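Local coordinates for protein plantazolicin methyltransferase BamL (Bacillus amyloliquefaciens subsp. plantarum, PDB 5DLY) that probably transfers methyl groups from S-adenosylmethionine to plantazolicin precursors, and holds S-adenosyl-L-homocysteine together with an arginine-thiazole substrate analogue, at residues 156-161 with 260-265. Residues are numbered along the deposited sequence; the frame is centred on the assembly and turned at random.
Sequences IYIVDL and GWIIKN. With 5D7 (prop-2-en-1-yl 2-[(1S)-1-amino-4-carbamimidamidobutyl]-1,3-thiazole-4-carboxylate), chain B.
With CG anti to its backbone N (chi1 -178°) in Tyr157, and CG anti to the carbonyl carbon (chi1 -55°) in Trp261, the two rings overlap across the antiparallel strands 154-160 and 258-265. This pairing belongs to the Rossmann-like sheet of class I methyltransferases, in which 258-265 is the reversed strand, inserted between 154-160 and 209-214. The ring pair is an offset stack: the phenol and the six-membered indole ring have centroids 3.9 Å apart and planes at 19°. Tyr157 CD1 lies over the centre of the Trp261 indole, 3.3 Å from CE2, while Tyr157 CB adds a CH-pi contact over the face of its six-membered ring. Val159 CG2 sits above the opposite face of the phenol, toward its rim, and Phe51 and Phe221 also stack on the indole, whose NE1 donates to Gly219 O.

Backbone evidence for the register is direct. Ile156 with Ile262 and Ile158 with Gly260 are hydrogen-bonded pairs, with Tyr157-Trp261 the non-hydrogen-bonded pair between them. Four N-H...O bonds of 2.8 to 2.9 Å join Ile156 N and O to Ile262 O and N, and Ile158 N and O to Gly260 O and N. A CA-H...O contact from Trp261 CA to Ile156 O (3.3 Å) supplements them.

On the sheet face away from the rings, Ile156 and Ile262 run alongside each other, their CD1 atoms 4.0 Å apart, both against helix 139-148. Past the paired residues, strand 154-160 runs on into the pocket that holds the substrate analogue. There the Asp160 carboxylate grips the analogue's guanidinium group through two oxygens: OD2, which also accepts from Gly134 N, lies 2.9 Å from NH2 of 5D7, and OD1 accepts from NE of 5D7.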
loop_
_atom_site.group_PDB
_atom_site.type_symbol
_atom_site.label_atom_id
_atom_site.label_comp_id
_atom_site.label_asym_id
_atom_site.label_seq_id
_atom_site.Cartn_x
_atom_site.Cartn_y
_atom_site.Cartn_z
ATOM N N ILE A 156 6.095 6.704 4.823
ATOM C CA ILE A 156 5.630 5.776 3.785
ATOM C C ILE A 156 4.954 4.631 4.522
ATOM O O ILE A 156 5.557 4.057 5.430
ATOM C CB ILE A 156 6.785 5.197 2.935
ATOM C CG1 ILE A 156 7.668 6.319 2.383
ATOM C CG2 ILE A 156 6.227 4.351 1.785
ATOM C CD1 ILE A 156 8.865 5.857 1.577
ATOM N N TYR A 157 3.729 4.288 4.131
ATOM C CA TYR A 157 3.040 3.117 4.676
ATOM C C TYR A 157 2.795 2.115 3.554
ATOM O O TYR A 157 2.170 2.446 2.547
ATOM C CB TYR A 157 1.731 3.518 5.376
ATOM C CG TYR A 157 0.968 2.376 6.027
ATOM C CD1 TYR A 157 1.638 1.380 6.738
ATOM C CD2 TYR A 157 -0.432 2.305 5.949
ATOM C CE1 TYR A 157 0.939 0.336 7.348
ATOM C CE2 TYR A 157 -1.138 1.272 6.559
ATOM C CZ TYR A 157 -0.440 0.282 7.247
ATOM O OH TYR A 157 -1.121 -0.757 7.851
ATOM N N ILE A 158 3.291 0.895 3.740
ATOM C CA ILE A 158 3.265 -0.159 2.727
ATOM C C ILE A 158 2.490 -1.337 3.291
ATOM O O ILE A 158 2.788 -1.795 4.397
ATOM C CB ILE A 158 4.703 -0.647 2.390
ATOM C CG1 ILE A 158 5.594 0.515 1.924
ATOM C CG2 ILE A 158 4.672 -1.749 1.329
ATOM C CD1 ILE A 158 7.072 0.177 1.825
ATOM N N VAL A 159 1.483 -1.809 2.557
ATOM C CA VAL A 159 0.721 -2.992 2.950
ATOM C C VAL A 159 0.768 -3.928 1.756
ATOM O O VAL A 159 0.449 -3.527 0.661
ATOM C CB VAL A 159 -0.749 -2.648 3.299
ATOM C CG1 VAL A 159 -1.503 -3.884 3.782
ATOM C CG2 VAL A 159 -0.793 -1.566 4.365
ATOM N N ASP A 160 1.185 -5.170 1.961
ATOM C CA ASP A 160 1.240 -6.116 0.858
ATOM C C ASP A 160 1.085 -7.559 1.300
ATOM O O ASP A 160 1.118 -7.868 2.496
ATOM C CB ASP A 160 2.550 -5.950 0.072
ATOM C CG ASP A 160 2.421 -6.366 -1.404
ATOM O OD1 ASP A 160 1.278 -6.472 -1.924
ATOM O OD2 ASP A 160 3.481 -6.555 -2.047
ATOM N N LEU A 161 0.907 -8.436 0.316
ATOM C CA LEU A 161 0.864 -9.876 0.553
ATOM C C LEU A 161 2.177 -10.402 1.118
ATOM O O LEU A 161 3.252 -9.904 0.773
ATOM C CB LEU A 161 0.595 -10.607 -0.759
ATOM C CG LEU A 161 -0.693 -10.267 -1.501
ATOM C CD1 LEU A 161 -0.738 -11.041 -2.813
ATOM C CD2 LEU A 161 -1.914 -10.570 -0.654
ATOM N N GLY A 260 4.464 -2.238 6.612
ATOM C CA GLY A 260 5.780 -1.609 6.749
ATOM C C GLY A 260 5.657 -0.106 6.796
ATOM O O GLY A 260 4.837 0.476 6.078
ATOM N N TRP A 261 6.439 0.518 7.677
ATOM C CA TRP A 261 6.497 1.970 7.789
ATOM C C TRP A 261 7.920 2.450 7.638
ATOM O O TRP A 261 8.850 1.861 8.212
ATOM C CB TRP A 261 5.992 2.461 9.155
ATOM C CG TRP A 261 4.625 2.001 9.541
ATOM C CD1 TRP A 261 4.288 0.781 10.040
ATOM C CD2 TRP A 261 3.416 2.765 9.478
ATOM N NE1 TRP A 261 2.937 0.722 10.279
ATOM C CE2 TRP A 261 2.377 1.931 9.954
ATOM C CE3 TRP A 261 3.109 4.078 9.083
ATOM C CZ2 TRP A 261 1.047 2.357 10.020
ATOM C CZ3 TRP A 261 1.782 4.505 9.148
ATOM C CH2 TRP A 261 0.767 3.642 9.613
ATOM N N ILE A 262 8.083 3.513 6.853
ATOM C CA ILE A 262 9.319 4.276 6.787
ATOM C C ILE A 262 8.955 5.667 7.305
ATOM O O ILE A 262 8.156 6.385 6.690
ATOM C CB ILE A 262 9.889 4.299 5.353
ATOM C CG1 ILE A 262 10.360 2.901 4.945
ATOM C CG2 ILE A 262 11.076 5.245 5.240
ATOM C CD1 ILE A 262 10.431 2.692 3.445
ATOM N N ILE A 263 9.517 6.024 8.458
ATOM C CA ILE A 263 9.081 7.197 9.218
ATOM C C ILE A 263 10.191 8.243 9.269
ATOM O O ILE A 263 11.305 7.941 9.685
ATOM C CB ILE A 263 8.684 6.791 10.658
ATOM C CG1 ILE A 263 7.506 5.810 10.627
ATOM C CG2 ILE A 263 8.339 8.018 11.504
ATOM C CD1 ILE A 263 7.539 4.780 11.739
ATOM N N LYS A 264 9.888 9.456 8.825
ATOM C CA LYS A 264 10.855 10.549 8.917
ATOM C C LYS A 264 10.394 11.606 9.916
ATOM O O LYS A 264 9.275 12.129 9.840
ATOM C CB LYS A 264 11.160 11.169 7.542
ATOM C CG LYS A 264 12.279 12.206 7.570
ATOM C CD LYS A 264 12.637 12.662 6.167
ATOM C CE LYS A 264 13.769 13.682 6.183
ATOM N NZ LYS A 264 14.317 13.886 4.816
ATOM N N ASN A 265 11.280 11.915 10.854
ATOM C CA ASN A 265 11.026 12.941 11.847
ATOM C C ASN A 265 12.297 13.756 12.060
ATOM O O ASN A 265 13.164 13.380 12.856
ATOM C CB ASN A 265 10.543 12.312 13.156
ATOM C CG ASN A 265 10.050 13.340 14.163
ATOM O OD1 ASN A 265 9.902 14.524 13.855
ATOM N ND2 ASN A 265 9.787 12.884 15.379
HETATM O O9 5D7 B . -4.891 -8.113 -0.580
HETATM C C6 5D7 B . -5.053 -9.111 -1.266
HETATM O O7 5D7 B . -5.594 -10.322 -0.701
HETATM C C8 5D7 B . -5.841 -10.454 0.702
HETATM C C2 5D7 B . -4.733 -9.115 -2.713
HETATM N N3 5D7 B . -4.423 -7.976 -3.389
HETATM C C4 5D7 B . -4.167 -8.139 -4.695
HETATM S S5 5D7 B . -4.349 -9.816 -5.095
HETATM C C1 5D7 B . -4.759 -10.284 -3.486
HETATM C CA 5D7 B . -3.809 -7.152 -5.736
HETATM N N 5D7 B . -3.981 -5.824 -5.161
HETATM C CB 5D7 B . -2.373 -7.344 -6.243
HETATM C CG 5D7 B . -1.314 -7.626 -5.171
HETATM C CD 5D7 B . 0.026 -7.080 -5.639
HETATM N NE 5D7 B . 1.058 -7.469 -4.686
HETATM C CZ 5D7 B . 1.782 -8.589 -4.657
HETATM N NH2 5D7 B . 2.637 -8.760 -3.745
HETATM N NH1 5D7 B . 1.636 -9.479 -5.554
HETATM C C3 5D7 B . -6.332 -11.855 0.965
HETATM C C5 5D7 B . -7.220 -12.097 1.910
#